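PDB 1IXL: hypothetical protein PH1136 from Pyrococcus horikoshii, which is of unknown function but adopts the hot-dog fold of the thioesterase superfamily, so it possibly hydrolyses acyl-CoA thioesters. Local coordinates for residues M1-Q6 / P20-E25; G26-V30 / Y57-A62; E33-E37 / P80-G84; K99-V105 / G117-V123. One frame throughout, in Å; residues are numbered along the deposited sequence.

Contact 1. Residues M1-Q6 / P20-E25; sequences MIPVEQ and PILIKE
Ile23 lies against the aliphatic part of Gln6, its CD1 3.9 Å from Gln6 CB; the isoleucine is m, t and the glutamine t at both chi1 and chi2. Residues 1-6 form no regular structure but have extended backbone angles. They run at 121° to 20-25, whose residues 20-24 end an outermost strand of the sheet within this chain, with a classic beta bulge where Ile21 and Leu22 both face Glu29. The segments approach at Pro3 and Lys24, with CA atoms 5.1 Å apart. Beside this point Val4 N donates to Ile23 O (3.1 Å, 145°), and a water bridges Ile2 O (2.6 Å) and Glu25 N (2.7 Å). Met1, a selenomethionine, brings CE to 3.8 Å from Leu22 CD1 and CB to 3.7 Å from Lys24 CD. Gln6 OE1 is 3.5 Å from Pro20 CG, while Gln6 NE2 hydrogen-bonds Thr8 O and Tyr57 OH. One direct hydrogen bond and one water bridge, with a few side-chain touches, imply a tail tethered along the strand's edge, not an added strand.

Contact 2. Residues G26-V30 / Y57-A62; sequences GYAEV and YAAMLA
Val30, Ala62 and Ala28, with 74, 57 and 55 Å² buried, carry this packing of strand 27-30 on helix 57-62, the sheet-on-helix core of the hot-dog fold. The strand is extended (phi -133 to -155°, psi 134 to 154°). The helix crosses it at 148°, with axes 6.5 Å apart at closest approach. Register is set by Tyr27 CA to Ala62 CA, 4.3 Å, and Val30 CA to Ala58 CA, 5.8 Å. Val30, chi1 t, points at the helix: its CG2 lies 3.9 Å from Ala58 CB and 4.2 Å from Leu61 CD1, and its CG1 is 3.8 Å from Tyr57 CD2. The Tyr57 hydroxyl is engaged elsewhere, hydrogen-bonded to Arg14 and Gln6. Ala28 also points at the helix, with CB 3.6 Å from Leu61 CB. Ala62, its CB directed sideways, takes part through its backbone: Ala62 N is 3.7 Å from Ala28 CB, and near the C-terminal end of the helix Ala62 O accepts a CA-H...O contact from Gly26 CA (3.4 Å; Gly26 phi 67°). A water sits 2.7 Å from Gly26 N and 2.8 Å from Ala62 O. Tyr27 and Glu29 point away, joined by a very short hydrogen bond, Tyr27 OH to Glu29 OE2, 2.4 Å. With no direct hydrogen bond between strand and helix, the alanines let the backbones come close, and polarity is confined to the Gly26 end.

Contact 3. Residues E33-E37 / P80-G84; sequences ETIDE and PVKVG
Two loops of the hot-dog fold meet here: residues 33-37, leaving strand 27-33, and residues 80-84, leading into strand 86-97. Their end-to-end directions are 89° apart, and Thr34 CA to Val83 CA, 5.3 Å, is the nearest CA pair. Val83 (phi -52°, psi 134°) and Gly84 (106°, -20°) have angles close to the central positions of a type II turn; at Gly84 a CB would jam against the carbonyl O of Val83. The turn directs Gly84 N at Thr34, where it makes two weak hydrogen bonds, to Thr34 OG1 at 2.9 Å (128°) and to Thr34 O at 3.5 Å (145°). Thr34, chi1 p, uses OG1 a second time in a hydrogen bond to Asp85 O, so the hydroxyl both accepts and donates; the backbones of Thr34 and Asp85 are also hydrogen-bonded. Asp85 OD2 in turn accepts from Lys82 N, and backbone hydrogen bonds tie Val81 to Val46 and Val83 to Gly44. Asp36, whose CA-to-CB bond points away from 80-84, forms a salt bridge from OD1 to Lys39 NZ. Thr34 CG2 makes an apolar touch 4.0 Å from Val81 CG1, and the Val83 CG2 methyl rests 3.5 Å from the carbonyl Ile35 O. The junction thus combines weak polar pairing at Thr34 with packing of Val83. At its exposed edge one water donates to two acceptors, 2.8 Å from Glu33 OE2 and 2.7 Å from Gly84 O.

Contact 4. Residues K99-V105 / G117-V123; sequences KKKIVEV and GKFYCYV
Val103, Val105, Phe119 and Cys121 form the apolar centre of this antiparallel beta hairpin, on the sheet face turned to helix 48-63. Val105 CG2 is 3.6 Å from Phe119 CD1 and Val103 CG2 3.8 Å from Cys121 SG; both valines are t, Phe119 and Cys121 m. At Gly117 a CB would be crowded by the Phe119 ring. Lys101 shares this face towards one end, touching Val63, so it is not wholly apolar. The strand axes run at 155° and approach to 4.6 Å. Lys101-Cys121, Val103-Phe119 and Val105-Gly117 are hydrogen-bonded pairs, each with two backbone hydrogen bonds of 2.7 to 2.9 Å; Val123 N to Lys99 O, 2.8 Å, makes a seventh. The non-hydrogen-bonded pairs Lys100-Tyr122, Ile102-Tyr120 and Glu104-Lys118 occupy the other face, where Ile102 CG1 lies 4.1 Å from Tyr120 CD2 and the Tyr120 hydroxyl hydrogen-bonds Glu74. At the polar edge of that face, Glu104 OE2 and Lys118 NZ remain 4.2 Å apart, beyond a salt bridge.

How the contacts relate
Contacts 1, 2 and 4 all reach the same antiparallel sheet, with helix 48-63 in its concave side. Contacts 1 and 2, centres 9 Å apart, share adjacent strands: Leu22 O to Glu29 N is 2.8 Å, a probable hydrogen bond, and Pro20 CG packs 3.4 Å from Leu61 CD1. Contact 4, 10 Å from contact 2 between centres, meets another side of the helix, with Met60 CE 3.7 Å from Cys121 SG and Ala59 CB 3.9 Å from Phe119 CB. Contact 3 is remote, about 26 Å centre to centre from contacts 1 and 4 and 21 Å from contact 2, which it adjoins only in sequence. No bound ligand marks an active site among these residues.

Contact 1. Residues M1-Q6 / P20-E25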
loop_
_atom_site.group_PDB
_atom_site.type_symbol
_atom_site.label_atom_id
_atom_site.label_comp_id
_atom_site.label_asym_id
_atom_site.label_seq_id
_atom_site.Cartn_x
_atom_site.Cartn_y
_atom_site.Cartn_z
HETATM N N MSE A 1 7.496 -15.922 11.771
HETATM C CA MSE A 1 7.784 -14.460 11.664
HETATM C C MSE A 1 7.641 -13.776 13.027
HETATM O O MSE A 1 6.890 -14.233 13.882
HETATM C CB MSE A 1 6.788 -13.808 10.704
HETATM C CG MSE A 1 5.564 -13.263 11.408
HETATM SE SE MSE A 1 4.353 -12.570 10.297
HETATM C CE MSE A 1 4.186 -13.954 9.168
ATOM N N ILE A 2 8.348 -12.670 13.217
ATOM C CA ILE A 2 8.222 -11.910 14.453
ATOM C C ILE A 2 7.451 -10.637 14.081
ATOM O O ILE A 2 7.908 -9.840 13.252
ATOM C CB ILE A 2 9.591 -11.510 15.046
ATOM C CG1 ILE A 2 10.384 -12.763 15.418
ATOM C CG2 ILE A 2 9.382 -10.605 16.267
ATOM C CD1 ILE A 2 11.761 -12.473 16.002
ATOM N N PRO A 3 6.264 -10.450 14.671
ATOM C CA PRO A 3 5.416 -9.275 14.412
ATOM C C PRO A 3 6.142 -8.023 14.876
ATOM O O PRO A 3 6.956 -8.077 15.793
ATOM C CB PRO A 3 4.177 -9.536 15.271
ATOM C CG PRO A 3 4.168 -11.043 15.428
ATOM C CD PRO A 3 5.621 -11.353 15.637
ATOM N N VAL A 4 5.862 -6.900 14.235
ATOM C CA VAL A 4 6.492 -5.661 14.641
ATOM C C VAL A 4 5.346 -4.683 14.735
ATOM O O VAL A 4 4.393 -4.783 13.963
ATOM C CB VAL A 4 7.509 -5.186 13.588
ATOM C CG1 VAL A 4 8.281 -3.991 14.103
ATOM C CG2 VAL A 4 8.453 -6.317 13.250
ATOM N N GLU A 5 5.406 -3.762 15.690
ATOM C CA GLU A 5 4.344 -2.781 15.814
ATOM C C GLU A 5 4.492 -1.758 14.683
ATOM O O GLU A 5 5.583 -1.582 14.119
ATOM C CB GLU A 5 4.414 -2.083 17.182
ATOM C CG GLU A 5 5.812 -1.714 17.626
ATOM C CD GLU A 5 5.867 -1.239 19.082
ATOM O OE1 GLU A 5 5.240 -1.890 19.955
ATOM O OE2 GLU A 5 6.547 -0.227 19.353
ATOM N N GLN A 6 3.391 -1.100 14.348
ATOM C CA GLN A 6 3.414 -0.099 13.299
ATOM C C GLN A 6 4.147 1.140 13.805
ATOM O O GLN A 6 3.729 1.762 14.792
ATOM C CB GLN A 6 1.994 0.282 12.906
ATOM C CG GLN A 6 1.969 1.101 11.651
ATOM C CD GLN A 6 0.589 1.247 11.084
ATOM O OE1 GLN A 6 -0.284 0.412 11.316
ATOM N NE2 GLN A 6 0.383 2.298 10.307
ATOM N N PRO A 20 -3.898 -2.672 8.250
ATOM C CA PRO A 20 -2.753 -3.584 8.153
ATOM C C PRO A 20 -3.131 -4.889 8.858
ATOM O O PRO A 20 -3.737 -4.852 9.929
ATOM C CB PRO A 20 -1.636 -2.823 8.886
ATOM C CG PRO A 20 -2.094 -1.357 8.830
ATOM C CD PRO A 20 -3.576 -1.476 9.042
ATOM N N ILE A 21 -2.815 -6.028 8.250
ATOM C CA ILE A 21 -3.137 -7.309 8.867
ATOM C C ILE A 21 -1.856 -8.071 9.144
ATOM O O ILE A 21 -1.867 -9.110 9.796
ATOM C CB ILE A 21 -4.092 -8.173 7.973
ATOM C CG1 ILE A 21 -3.495 -8.389 6.581
ATOM C CG2 ILE A 21 -5.432 -7.490 7.854
ATOM C CD1 ILE A 21 -4.357 -9.279 5.662
ATOM N N LEU A 22 -0.739 -7.552 8.649
ATOM C CA LEU A 22 0.536 -8.208 8.892
ATOM C C LEU A 22 1.702 -7.266 8.656
ATOM O O LEU A 22 1.785 -6.615 7.612
ATOM C CB LEU A 22 0.688 -9.445 7.991
ATOM C CG LEU A 22 1.837 -10.419 8.320
ATOM C CD1 LEU A 22 1.602 -11.730 7.570
ATOM C CD2 LEU A 22 3.185 -9.833 7.919
ATOM N N ILE A 23 2.588 -7.173 9.642
ATOM C CA ILE A 23 3.775 -6.345 9.489
ATOM C C ILE A 23 4.946 -7.091 10.110
ATOM O O ILE A 23 4.909 -7.442 11.288
ATOM C CB ILE A 23 3.675 -4.980 10.214
ATOM C CG1 ILE A 23 2.409 -4.214 9.805
ATOM C CG2 ILE A 23 4.933 -4.136 9.876
ATOM C CD1 ILE A 23 2.213 -2.875 10.569
ATOM N N LYS A 24 5.974 -7.346 9.316
ATOM C CA LYS A 24 7.159 -8.002 9.821
ATOM C C LYS A 24 8.326 -7.345 9.099
ATOM O O LYS A 24 8.118 -6.473 8.243
ATOM C CB LYS A 24 7.125 -9.500 9.520
ATOM C CG LYS A 24 7.172 -9.868 8.058
ATOM C CD LYS A 24 7.172 -11.375 7.910
ATOM C CE LYS A 24 7.372 -11.804 6.475
ATOM N NZ LYS A 24 7.375 -13.301 6.356
ATOM N N GLU A 25 9.542 -7.770 9.431
ATOM C CA GLU A 25 10.744 -7.226 8.806
ATOM C C GLU A 25 10.702 -7.317 7.277
ATOM O O GLU A 25 10.594 -8.408 6.707
ATOM C CB GLU A 25 11.971 -7.986 9.300
ATOM C CG GLU A 25 13.275 -7.626 8.584
ATOM C CD GLU A 25 13.750 -6.220 8.889
ATOM O OE1 GLU A 25 13.182 -5.581 9.802
ATOM O OE2 GLU A 25 14.701 -5.763 8.216
HETATM O O HOH W 1 9.931 -8.712 11.966
#

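Contact 2. Residues G26-V30 / Y57-A62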
loop_
_atom_site.group_PDB
_atom_site.type_symbol
_atom_site.label_atom_id
_atom_site.label_comp_id
_atom_site.label_asym_id
_atom_site.label_seq_id
_atom_site.Cartn_x
_atom_site.Cartn_y
_atom_site.Cartn_z
ATOM N N GLY A 26 10.759 -6.153 6.634
ATOM C CA GLY A 26 10.768 -6.075 5.182
ATOM C C GLY A 26 9.524 -6.498 4.422
ATOM O O GLY A 26 9.577 -6.621 3.192
ATOM N N TYR A 27 8.405 -6.674 5.122
ATOM C CA TYR A 27 7.182 -7.133 4.459
ATOM C C TYR A 27 5.909 -6.720 5.205
ATOM O O TYR A 27 5.867 -6.691 6.438
ATOM C CB TYR A 27 7.256 -8.657 4.334
ATOM C CG TYR A 27 6.082 -9.322 3.642
ATOM C CD1 TYR A 27 6.045 -9.438 2.255
ATOM C CD2 TYR A 27 4.998 -9.808 4.377
ATOM C CE1 TYR A 27 4.962 -10.017 1.610
ATOM C CE2 TYR A 27 3.900 -10.392 3.732
ATOM C CZ TYR A 27 3.897 -10.489 2.349
ATOM O OH TYR A 27 2.836 -11.070 1.692
ATOM N N ALA A 28 4.866 -6.383 4.454
ATOM C CA ALA A 28 3.605 -5.996 5.087
ATOM C C ALA A 28 2.412 -6.322 4.201
ATOM O O ALA A 28 2.537 -6.408 2.982
ATOM C CB ALA A 28 3.607 -4.522 5.417
ATOM N N GLU A 29 1.267 -6.527 4.845
ATOM C CA GLU A 29 0.029 -6.828 4.151
ATOM C C GLU A 29 -1.052 -5.945 4.747
ATOM O O GLU A 29 -1.171 -5.816 5.974
ATOM C CB GLU A 29 -0.342 -8.310 4.291
ATOM C CG GLU A 29 0.627 -9.254 3.580
ATOM C CD GLU A 29 0.173 -10.703 3.629
ATOM O OE1 GLU A 29 -0.914 -10.968 4.202
ATOM O OE2 GLU A 29 0.899 -11.571 3.088
ATOM N N VAL A 30 -1.833 -5.327 3.866
ATOM C CA VAL A 30 -2.904 -4.426 4.275
ATOM C C VAL A 30 -4.142 -4.756 3.433
ATOM O O VAL A 30 -4.037 -4.978 2.232
ATOM C CB VAL A 30 -2.510 -2.949 4.018
ATOM C CG1 VAL A 30 -3.565 -2.028 4.604
ATOM C CG2 VAL A 30 -1.121 -2.653 4.613
ATOM N N TYR A 57 0.340 2.593 0.934
ATOM C CA TYR A 57 0.366 2.376 2.374
ATOM C C TYR A 57 1.071 1.064 2.729
ATOM O O TYR A 57 1.843 1.027 3.684
ATOM C CB TYR A 57 -1.086 2.422 2.925
ATOM C CG TYR A 57 -1.291 2.222 4.437
ATOM C CD1 TYR A 57 -0.392 2.750 5.379
ATOM C CD2 TYR A 57 -2.460 1.615 4.918
ATOM C CE1 TYR A 57 -0.661 2.685 6.746
ATOM C CE2 TYR A 57 -2.748 1.551 6.281
ATOM C CZ TYR A 57 -1.844 2.096 7.194
ATOM O OH TYR A 57 -2.154 2.114 8.536
ATOM N N ALA A 58 0.828 -0.008 1.969
ATOM C CA ALA A 58 1.484 -1.275 2.259
ATOM C C ALA A 58 3.007 -1.124 2.132
ATOM O O ALA A 58 3.791 -1.666 2.940
ATOM C CB ALA A 58 0.968 -2.380 1.295
ATOM N N ALA A 59 3.418 -0.383 1.114
ATOM C CA ALA A 59 4.826 -0.125 0.849
ATOM C C ALA A 59 5.467 0.625 2.028
ATOM O O ALA A 59 6.569 0.278 2.464
ATOM C CB ALA A 59 4.966 0.689 -0.455
HETATM N N MSE A 60 4.769 1.629 2.556
HETATM C CA MSE A 60 5.275 2.379 3.693
HETATM C C MSE A 60 5.449 1.433 4.889
HETATM O O MSE A 60 6.379 1.597 5.685
HETATM C CB MSE A 60 4.314 3.514 4.085
HETATM C CG MSE A 60 4.062 4.591 3.009
HETATM SE SE MSE A 60 5.517 5.575 2.550
HETATM C CE MSE A 60 6.238 4.565 1.517
ATOM N N LEU A 61 4.562 0.448 5.033
ATOM C CA LEU A 61 4.685 -0.484 6.167
ATOM C C LEU A 61 5.709 -1.574 5.938
ATOM O O LEU A 61 6.190 -2.178 6.896
ATOM C CB LEU A 61 3.326 -1.098 6.556
ATOM C CG LEU A 61 2.315 -0.037 7.019
ATOM C CD1 LEU A 61 1.038 -0.685 7.561
ATOM C CD2 LEU A 61 2.944 0.826 8.084
ATOM N N ALA A 62 6.051 -1.844 4.683
ATOM C CA ALA A 62 7.075 -2.837 4.422
ATOM C C ALA A 62 8.410 -2.231 4.896
ATOM O O ALA A 62 9.327 -2.961 5.274
ATOM C CB ALA A 62 7.129 -3.190 2.942
HETATM O O HOH W 2 11.143 -3.610 7.344
#

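Contact 3. Residues E33-E37 / P80-G84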
loop_
_atom_site.group_PDB
_atom_site.type_symbol
_atom_site.label_atom_id
_atom_site.label_comp_id
_atom_site.label_asym_id
_atom_site.label_seq_id
_atom_site.Cartn_x
_atom_site.Cartn_y
_atom_site.Cartn_z
ATOM N N GLU A 33 -11.638 -2.986 2.137
ATOM C CA GLU A 33 -12.970 -3.329 1.642
ATOM C C GLU A 33 -13.372 -2.075 0.865
ATOM O O GLU A 33 -13.430 -0.979 1.437
ATOM C CB GLU A 33 -13.950 -3.544 2.806
ATOM C CG GLU A 33 -13.821 -4.905 3.483
ATOM C CD GLU A 33 -14.266 -6.043 2.583
ATOM O OE1 GLU A 33 -14.097 -7.220 2.987
ATOM O OE2 GLU A 33 -14.791 -5.759 1.475
ATOM N N THR A 34 -13.605 -2.211 -0.432
ATOM C CA THR A 34 -13.987 -1.040 -1.209
ATOM C C THR A 34 -15.427 -0.645 -0.903
ATOM O O THR A 34 -16.281 -1.513 -0.679
ATOM C CB THR A 34 -13.804 -1.276 -2.709
ATOM O OG1 THR A 34 -14.548 -2.427 -3.122
ATOM C CG2 THR A 34 -12.330 -1.475 -3.023
ATOM N N ILE A 35 -15.681 0.665 -0.866
ATOM C CA ILE A 35 -17.007 1.198 -0.560
ATOM C C ILE A 35 -17.578 2.050 -1.676
ATOM O O ILE A 35 -16.866 2.467 -2.599
ATOM C CB ILE A 35 -17.019 2.044 0.743
ATOM C CG1 ILE A 35 -15.980 3.166 0.654
ATOM C CG2 ILE A 35 -16.755 1.142 1.942
ATOM C CD1 ILE A 35 -15.967 4.087 1.884
ATOM N N ASP A 36 -18.871 2.327 -1.568
ATOM C CA ASP A 36 -19.584 3.072 -2.591
ATOM C C ASP A 36 -19.034 4.459 -2.948
ATOM O O ASP A 36 -19.127 4.889 -4.094
ATOM C CB ASP A 36 -21.057 3.165 -2.200
ATOM C CG ASP A 36 -21.936 3.488 -3.373
ATOM O OD1 ASP A 36 -22.323 4.662 -3.531
ATOM O OD2 ASP A 36 -22.213 2.560 -4.154
ATOM N N GLU A 37 -18.450 5.156 -1.980
ATOM C CA GLU A 37 -17.911 6.485 -2.248
ATOM C C GLU A 37 -16.695 6.463 -3.171
ATOM O O GLU A 37 -16.326 7.492 -3.749
ATOM C CB GLU A 37 -17.543 7.191 -0.932
ATOM C CG GLU A 37 -18.752 7.517 -0.042
ATOM C CD GLU A 37 -19.164 6.366 0.869
ATOM O OE1 GLU A 37 -19.374 5.229 0.390
ATOM O OE2 GLU A 37 -19.275 6.609 2.086
ATOM N N PRO A 80 -9.894 -4.358 -13.426
ATOM C CA PRO A 80 -10.755 -3.333 -12.837
ATOM C C PRO A 80 -11.272 -3.776 -11.479
ATOM O O PRO A 80 -11.490 -4.960 -11.245
ATOM C CB PRO A 80 -11.869 -3.184 -13.874
ATOM C CG PRO A 80 -12.023 -4.621 -14.390
ATOM C CD PRO A 80 -10.562 -5.017 -14.571
ATOM N N VAL A 81 -11.459 -2.824 -10.571
ATOM C CA VAL A 81 -11.949 -3.144 -9.237
ATOM C C VAL A 81 -13.370 -2.610 -9.132
ATOM O O VAL A 81 -13.657 -1.492 -9.561
ATOM C CB VAL A 81 -11.042 -2.492 -8.137
ATOM C CG1 VAL A 81 -11.676 -2.638 -6.756
ATOM C CG2 VAL A 81 -9.677 -3.153 -8.146
ATOM N N LYS A 82 -14.257 -3.418 -8.565
ATOM C CA LYS A 82 -15.658 -3.041 -8.434
ATOM C C LYS A 82 -16.037 -2.849 -6.972
ATOM O O LYS A 82 -15.534 -3.557 -6.109
ATOM C CB LYS A 82 -16.522 -4.132 -9.103
ATOM C CG LYS A 82 -17.756 -4.540 -8.338
ATOM C CD LYS A 82 -18.466 -5.733 -8.992
ATOM C CE LYS A 82 -19.177 -5.331 -10.266
ATOM N NZ LYS A 82 -20.241 -4.310 -10.013
ATOM N N VAL A 83 -16.903 -1.883 -6.679
ATOM C CA VAL A 83 -17.320 -1.655 -5.290
ATOM C C VAL A 83 -17.786 -2.975 -4.702
ATOM O O VAL A 83 -18.534 -3.706 -5.346
ATOM C CB VAL A 83 -18.484 -0.648 -5.187
ATOM C CG1 VAL A 83 -19.147 -0.755 -3.808
ATOM C CG2 VAL A 83 -17.967 0.764 -5.409
ATOM N N GLY A 84 -17.342 -3.277 -3.487
ATOM C CA GLY A 84 -17.704 -4.541 -2.873
ATOM C C GLY A 84 -16.525 -5.501 -2.884
ATOM O O GLY A 84 -16.507 -6.467 -2.121
HETATM O O HOH W 3 -16.614 -7.522 0.351
#

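Contact 4. Residues K99-V105 / G117-V123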
loop_
_atom_site.group_PDB
_atom_site.type_symbol
_atom_site.label_atom_id
_atom_site.label_comp_id
_atom_site.label_asym_id
_atom_site.label_seq_id
_atom_site.Cartn_x
_atom_site.Cartn_y
_atom_site.Cartn_z
ATOM N N LYS A 99 19.200 4.378 2.708
ATOM C CA LYS A 99 18.064 5.236 2.993
ATOM C C LYS A 99 16.987 5.134 1.928
ATOM O O LYS A 99 15.869 5.585 2.137
ATOM C CB LYS A 99 18.514 6.689 3.148
ATOM C CG LYS A 99 19.524 7.183 2.112
ATOM C CD LYS A 99 20.876 6.448 2.176
ATOM C CE LYS A 99 22.011 7.314 1.641
ATOM N NZ LYS A 99 21.641 8.049 0.396
ATOM N N LYS A 100 17.332 4.563 0.780
ATOM C CA LYS A 100 16.347 4.378 -0.274
ATOM C C LYS A 100 16.011 2.901 -0.306
ATOM O O LYS A 100 16.909 2.047 -0.247
ATOM C CB LYS A 100 16.870 4.798 -1.652
ATOM C CG LYS A 100 15.749 4.748 -2.712
ATOM C CD LYS A 100 16.162 5.228 -4.106
ATOM C CE LYS A 100 16.707 4.086 -4.953
ATOM N NZ LYS A 100 16.925 4.475 -6.373
ATOM N N LYS A 101 14.715 2.608 -0.408
ATOM C CA LYS A 101 14.221 1.243 -0.443
ATOM C C LYS A 101 13.307 1.042 -1.655
ATOM O O LYS A 101 12.441 1.865 -1.917
ATOM C CB LYS A 101 13.422 0.970 0.830
ATOM C CG LYS A 101 14.115 1.431 2.114
ATOM C CD LYS A 101 15.259 0.499 2.481
ATOM C CE LYS A 101 15.882 0.860 3.831
ATOM N NZ LYS A 101 14.879 0.953 4.927
ATOM N N ILE A 102 13.516 -0.030 -2.408
ATOM C CA ILE A 102 12.653 -0.312 -3.554
ATOM C C ILE A 102 11.699 -1.405 -3.066
ATOM O O ILE A 102 12.125 -2.470 -2.633
ATOM C CB ILE A 102 13.456 -0.798 -4.771
ATOM C CG1 ILE A 102 14.396 0.313 -5.243
ATOM C CG2 ILE A 102 12.516 -1.166 -5.910
ATOM C CD1 ILE A 102 15.356 -0.120 -6.371
ATOM N N VAL A 103 10.404 -1.125 -3.111
ATOM C CA VAL A 103 9.416 -2.075 -2.616
ATOM C C VAL A 103 8.496 -2.501 -3.744
ATOM O O VAL A 103 8.000 -1.663 -4.486
ATOM C CB VAL A 103 8.578 -1.417 -1.517
ATOM C CG1 VAL A 103 7.537 -2.388 -0.984
ATOM C CG2 VAL A 103 9.509 -0.924 -0.404
ATOM N N GLU A 104 8.289 -3.799 -3.889
ATOM C CA GLU A 104 7.392 -4.278 -4.925
ATOM C C GLU A 104 6.063 -4.517 -4.220
ATOM O O GLU A 104 6.032 -5.004 -3.087
ATOM C CB GLU A 104 7.910 -5.585 -5.534
ATOM C CG GLU A 104 6.958 -6.191 -6.560
ATOM C CD GLU A 104 7.571 -7.360 -7.308
ATOM O OE1 GLU A 104 8.145 -8.252 -6.637
ATOM O OE2 GLU A 104 7.476 -7.385 -8.559
ATOM N N VAL A 105 4.964 -4.150 -4.861
ATOM C CA VAL A 105 3.665 -4.360 -4.242
ATOM C C VAL A 105 2.716 -4.950 -5.272
ATOM O O VAL A 105 2.722 -4.571 -6.449
ATOM C CB VAL A 105 3.029 -3.027 -3.722
ATOM C CG1 VAL A 105 1.713 -3.323 -3.050
ATOM C CG2 VAL A 105 3.953 -2.321 -2.741
ATOM N N GLY A 117 3.196 -2.976 -8.801
ATOM C CA GLY A 117 4.018 -1.790 -8.929
ATOM C C GLY A 117 5.290 -1.797 -8.129
ATOM O O GLY A 117 5.471 -2.649 -7.261
ATOM N N LYS A 118 6.177 -0.861 -8.459
ATOM C CA LYS A 118 7.431 -0.683 -7.752
ATOM C C LYS A 118 7.315 0.666 -7.057
ATOM O O LYS A 118 6.944 1.658 -7.688
ATOM C CB LYS A 118 8.614 -0.649 -8.714
ATOM C CG LYS A 118 8.994 -2.006 -9.271
ATOM C CD LYS A 118 10.461 -2.027 -9.700
ATOM C CE LYS A 118 10.737 -3.236 -10.587
ATOM N NZ LYS A 118 9.790 -4.352 -10.283
ATOM N N PHE A 119 7.601 0.697 -5.763
ATOM C CA PHE A 119 7.521 1.930 -4.990
ATOM C C PHE A 119 8.917 2.262 -4.443
ATOM O O PHE A 119 9.534 1.447 -3.748
ATOM C CB PHE A 119 6.507 1.759 -3.852
ATOM C CG PHE A 119 5.089 1.567 -4.337
ATOM C CD1 PHE A 119 4.720 0.405 -5.007
ATOM C CD2 PHE A 119 4.153 2.587 -4.200
ATOM C CE1 PHE A 119 3.422 0.267 -5.546
ATOM C CE2 PHE A 119 2.868 2.460 -4.726
ATOM C CZ PHE A 119 2.504 1.308 -5.397
ATOM N N TYR A 120 9.404 3.454 -4.784
ATOM C CA TYR A 120 10.727 3.927 -4.371
ATOM C C TYR A 120 10.516 4.805 -3.154
ATOM O O TYR A 120 10.020 5.938 -3.255
ATOM C CB TYR A 120 11.396 4.695 -5.525
ATOM C CG TYR A 120 11.504 3.873 -6.792
ATOM C CD1 TYR A 120 10.362 3.496 -7.493
ATOM C CD2 TYR A 120 12.746 3.438 -7.271
ATOM C CE1 TYR A 120 10.443 2.710 -8.632
ATOM C CE2 TYR A 120 12.837 2.648 -8.408
ATOM C CZ TYR A 120 11.681 2.288 -9.083
ATOM O OH TYR A 120 11.735 1.500 -10.202
ATOM N N CYS A 121 10.900 4.251 -2.006
ATOM C CA CYS A 121 10.716 4.868 -0.706
ATOM C C CYS A 121 12.008 5.409 -0.084
ATOM O O CYS A 121 13.095 4.849 -0.281
ATOM C CB CYS A 121 10.088 3.835 0.244
ATOM S SG CYS A 121 8.758 2.816 -0.525
ATOM N N TYR A 122 11.863 6.495 0.678
ATOM C CA TYR A 122 13.007 7.135 1.322
ATOM C C TYR A 122 12.809 7.321 2.806
ATOM O O TYR A 122 11.799 7.866 3.233
ATOM C CB TYR A 122 13.242 8.519 0.714
ATOM C CG TYR A 122 13.709 8.466 -0.711
ATOM C CD1 TYR A 122 15.064 8.286 -1.014
ATOM C CD2 TYR A 122 12.800 8.559 -1.757
ATOM C CE1 TYR A 122 15.502 8.200 -2.336
ATOM C CE2 TYR A 122 13.214 8.470 -3.076
ATOM C CZ TYR A 122 14.564 8.290 -3.363
ATOM O OH TYR A 122 14.961 8.162 -4.666
ATOM N N VAL A 123 13.792 6.891 3.583
ATOM C CA VAL A 123 13.745 7.081 5.017
ATOM C C VAL A 123 14.545 8.367 5.234
ATOM O O VAL A 123 15.756 8.417 4.972
ATOM C CB VAL A 123 14.402 5.893 5.729
ATOM C CG1 VAL A 123 14.413 6.121 7.228
ATOM C CG2 VAL A 123 13.632 4.613 5.384
#